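Local coordinates for protein imidazoleglycerol-phosphate dehydratase (Staphylococcus aureus subsp. aureus, PDB 2AE8) that catalyses the manganese-dependent dehydration of imidazoleglycerol phosphate to imidazoleacetol phosphate, the sixth step of histidine biosynthesis, at residues 137-143 / 173-178. Residues are numbered along the deposited sequence; the frame is centred on the assembly and turned at random.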
loop_
_atom_site.group_PDB
_atom_site.type_symbol
_atom_site.label_atom_id
_atom_site.label_comp_id
_atom_site.label_asym_id
_atom_site.label_seq_id
_atom_site.Cartn_x
_atom_site.Cartn_y
_atom_site.Cartn_z
ATOM N N SER B 137 -31.255 -22.380 -28.263
ATOM C CA SER B 137 -30.130 -23.121 -28.807
ATOM C C SER B 137 -30.227 -24.621 -28.589
ATOM O O SER B 137 -29.557 -25.402 -29.276
ATOM C CB SER B 137 -28.849 -22.649 -28.121
ATOM O OG SER B 137 -28.957 -22.899 -26.734
ATOM N N GLY B 138 -31.010 -25.024 -27.600
ATOM C CA GLY B 138 -31.005 -26.416 -27.148
ATOM C C GLY B 138 -29.879 -26.747 -26.179
ATOM O O GLY B 138 -29.807 -27.868 -25.690
ATOM N N ARG B 139 -29.003 -25.776 -25.898
ATOM C CA ARG B 139 -27.936 -25.957 -24.901
ATOM C C ARG B 139 -28.316 -25.218 -23.610
ATOM O O ARG B 139 -28.253 -23.991 -23.562
ATOM C CB ARG B 139 -26.602 -25.413 -25.436
ATOM C CG ARG B 139 -26.042 -26.142 -26.655
ATOM C CD ARG B 139 -24.709 -25.497 -27.090
ATOM N NE ARG B 139 -24.909 -24.185 -27.707
ATOM C CZ ARG B 139 -24.999 -23.989 -29.023
ATOM N NH1 ARG B 139 -24.927 -25.027 -29.854
ATOM N NH2 ARG B 139 -25.170 -22.763 -29.517
ATOM N N PRO B 140 -28.727 -25.953 -22.565
ATOM C CA PRO B 140 -29.257 -25.286 -21.374
ATOM C C PRO B 140 -28.132 -24.588 -20.591
ATOM O O PRO B 140 -27.172 -25.247 -20.155
ATOM C CB PRO B 140 -29.851 -26.432 -20.558
ATOM C CG PRO B 140 -29.902 -27.627 -21.516
ATOM C CD PRO B 140 -28.716 -27.417 -22.405
ATOM N N TYR B 141 -28.237 -23.265 -20.464
ATOM C CA TYR B 141 -27.163 -22.458 -19.851
ATOM C C TYR B 141 -27.687 -21.083 -19.454
ATOM O O TYR B 141 -28.259 -20.374 -20.283
ATOM C CB TYR B 141 -25.972 -22.257 -20.816
ATOM C CG TYR B 141 -24.735 -21.753 -20.095
ATOM C CD1 TYR B 141 -24.567 -20.391 -19.797
ATOM C CD2 TYR B 141 -23.753 -22.647 -19.669
ATOM C CE1 TYR B 141 -23.446 -19.943 -19.088
ATOM C CE2 TYR B 141 -22.627 -22.213 -18.977
ATOM C CZ TYR B 141 -22.485 -20.866 -18.693
ATOM O OH TYR B 141 -21.373 -20.470 -18.012
ATOM N N LEU B 142 -27.441 -20.705 -18.198
ATOM C CA LEU B 142 -27.783 -19.369 -17.684
ATOM C C LEU B 142 -26.561 -18.672 -17.100
ATOM O O LEU B 142 -25.903 -19.213 -16.203
ATOM C CB LEU B 142 -28.827 -19.470 -16.571
ATOM C CG LEU B 142 -29.189 -18.173 -15.843
ATOM C CD1 LEU B 142 -29.849 -17.102 -16.759
ATOM C CD2 LEU B 142 -30.042 -18.447 -14.623
ATOM N N SER B 143 -26.314 -17.455 -17.575
ATOM C CA SER B 143 -25.346 -16.557 -16.957
ATOM C C SER B 143 -26.126 -15.414 -16.303
ATOM O O SER B 143 -26.668 -14.551 -16.985
ATOM C CB SER B 143 -24.370 -16.057 -18.021
ATOM O OG SER B 143 -23.423 -15.187 -17.459
ATOM N N ARG B 173 -34.211 -25.431 -22.092
ATOM C CA ARG B 173 -32.991 -25.617 -22.905
ATOM C C ARG B 173 -32.630 -24.365 -23.706
ATOM O O ARG B 173 -32.295 -24.448 -24.908
ATOM C CB ARG B 173 -33.095 -26.851 -23.831
ATOM C CG ARG B 173 -33.544 -28.132 -23.113
ATOM C CD ARG B 173 -33.408 -29.358 -24.012
ATOM N NE ARG B 173 -32.024 -29.565 -24.419
ATOM C CZ ARG B 173 -31.129 -30.224 -23.695
ATOM N NH1 ARG B 173 -31.488 -30.758 -22.537
ATOM N NH2 ARG B 173 -29.875 -30.340 -24.126
ATOM N N LEU B 174 -32.716 -23.205 -23.047
ATOM C CA LEU B 174 -32.251 -21.935 -23.624
ATOM C C LEU B 174 -30.839 -21.630 -23.143
ATOM O O LEU B 174 -30.442 -22.070 -22.065
ATOM C CB LEU B 174 -33.150 -20.754 -23.193
ATOM C CG LEU B 174 -34.667 -20.937 -23.296
ATOM C CD1 LEU B 174 -35.392 -19.788 -22.587
ATOM C CD2 LEU B 174 -35.107 -21.040 -24.764
ATOM N N THR B 175 -30.083 -20.897 -23.950
ATOM C CA THR B 175 -28.874 -20.235 -23.451
ATOM C C THR B 175 -29.306 -18.792 -23.181
ATOM O O THR B 175 -29.840 -18.120 -24.083
ATOM C CB THR B 175 -27.722 -20.271 -24.475
ATOM O OG1 THR B 175 -27.396 -21.633 -24.778
ATOM C CG2 THR B 175 -26.473 -19.588 -23.908
ATOM N N THR B 176 -29.115 -18.322 -21.953
ATOM C CA THR B 176 -29.590 -16.976 -21.576
ATOM C C THR B 176 -28.537 -16.231 -20.750
ATOM O O THR B 176 -27.978 -16.803 -19.823
ATOM C CB THR B 176 -30.929 -17.064 -20.798
ATOM O OG1 THR B 176 -31.932 -17.633 -21.656
ATOM C CG2 THR B 176 -31.406 -15.682 -20.321
ATOM N N HIS B 177 -28.262 -14.977 -21.119
ATOM C CA HIS B 177 -27.420 -14.091 -20.308
ATOM C C HIS B 177 -28.277 -12.946 -19.785
ATOM O O HIS B 177 -28.856 -12.190 -20.567
ATOM C CB HIS B 177 -26.236 -13.550 -21.127
ATOM C CG HIS B 177 -25.141 -14.563 -21.348
ATOM N ND1 HIS B 177 -23.840 -14.351 -20.948
ATOM C CD2 HIS B 177 -25.162 -15.798 -21.907
ATOM C CE1 HIS B 177 -23.106 -15.410 -21.241
ATOM N NE2 HIS B 177 -23.883 -16.298 -21.837
ATOM N N ILE B 178 -28.340 -12.828 -18.459
ATOM C CA ILE B 178 -29.039 -11.730 -17.803
ATOM C C ILE B 178 -28.004 -10.811 -17.143
ATOM O O ILE B 178 -27.170 -11.271 -16.352
ATOM C CB ILE B 178 -30.037 -12.264 -16.744
ATOM C CG1 ILE B 178 -31.182 -13.041 -17.440
ATOM C CG2 ILE B 178 -30.550 -11.119 -15.863
ATOM C CD1 ILE B 178 -32.162 -13.702 -16.501
HETATM O O HOH W 1 -24.886 -22.232 -25.678
#
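Tyr141, Leu142 and Ser143 pair in parallel with Thr175, Thr176 and His177, joining strand 141-145, outermost of this chain's sheet, to strand 175-182 in a four-stranded mixed sheet; helix 159-171 lies in the connection, a beta-alpha-beta crossover within one of the enzyme's two duplicated half-domains. Within 137-143 and 173-178 the bonds run from Tyr141 N to Leu174 O (3.0 Å) through to Ile178 N to Ser143 O (2.8 Å, 165° at the hydrogen), and the pairing goes on with Ile178 and Asn145.

At the start of the ladder, the backbone of Thr175 bonds to Asp135 in strand 128-135, while its hydroxyl serves the loop 137-140. Chi1 of -60° sets OG1 beside its own N, from where it donates to Arg139 O (2.8 Å) in the carbonyl plane and accepts from Ser137 OG, while CG2, the other branch, packs on Tyr141 CB. Ser137 OG also accepts from Arg139 N (3.0 Å), an ST turn that shapes the loop. A water bridges Thr175 OG1 to Arg139 NE, tying the threonine to an arginine that probably binds substrate.

Arg173, in the Schellman motif ending helix 159-171, bends at chi3, and the CG of Pro140 sits over the centre of its flat guanidinium, 3.5 Å above the guanidinium plane. NE and NH2 both reach Gly138 O weakly; the stronger partner of NH2 is OD1 of Asn171 of a third subunit. Gly138 takes a positive phi that glycine tolerates easily.

On the helix-covered face, Leu142 CD1 meets Ile178 CD1, beside Val169 and Phe165. On the other face NE2 of His177 bonds to the backbone O of Asp126 and ND1 to NH1 of Arg182, both of a second subunit, and Ser143 CB sits over the His177 ring in a CH-pi contact, 3.5 Å from the centroid.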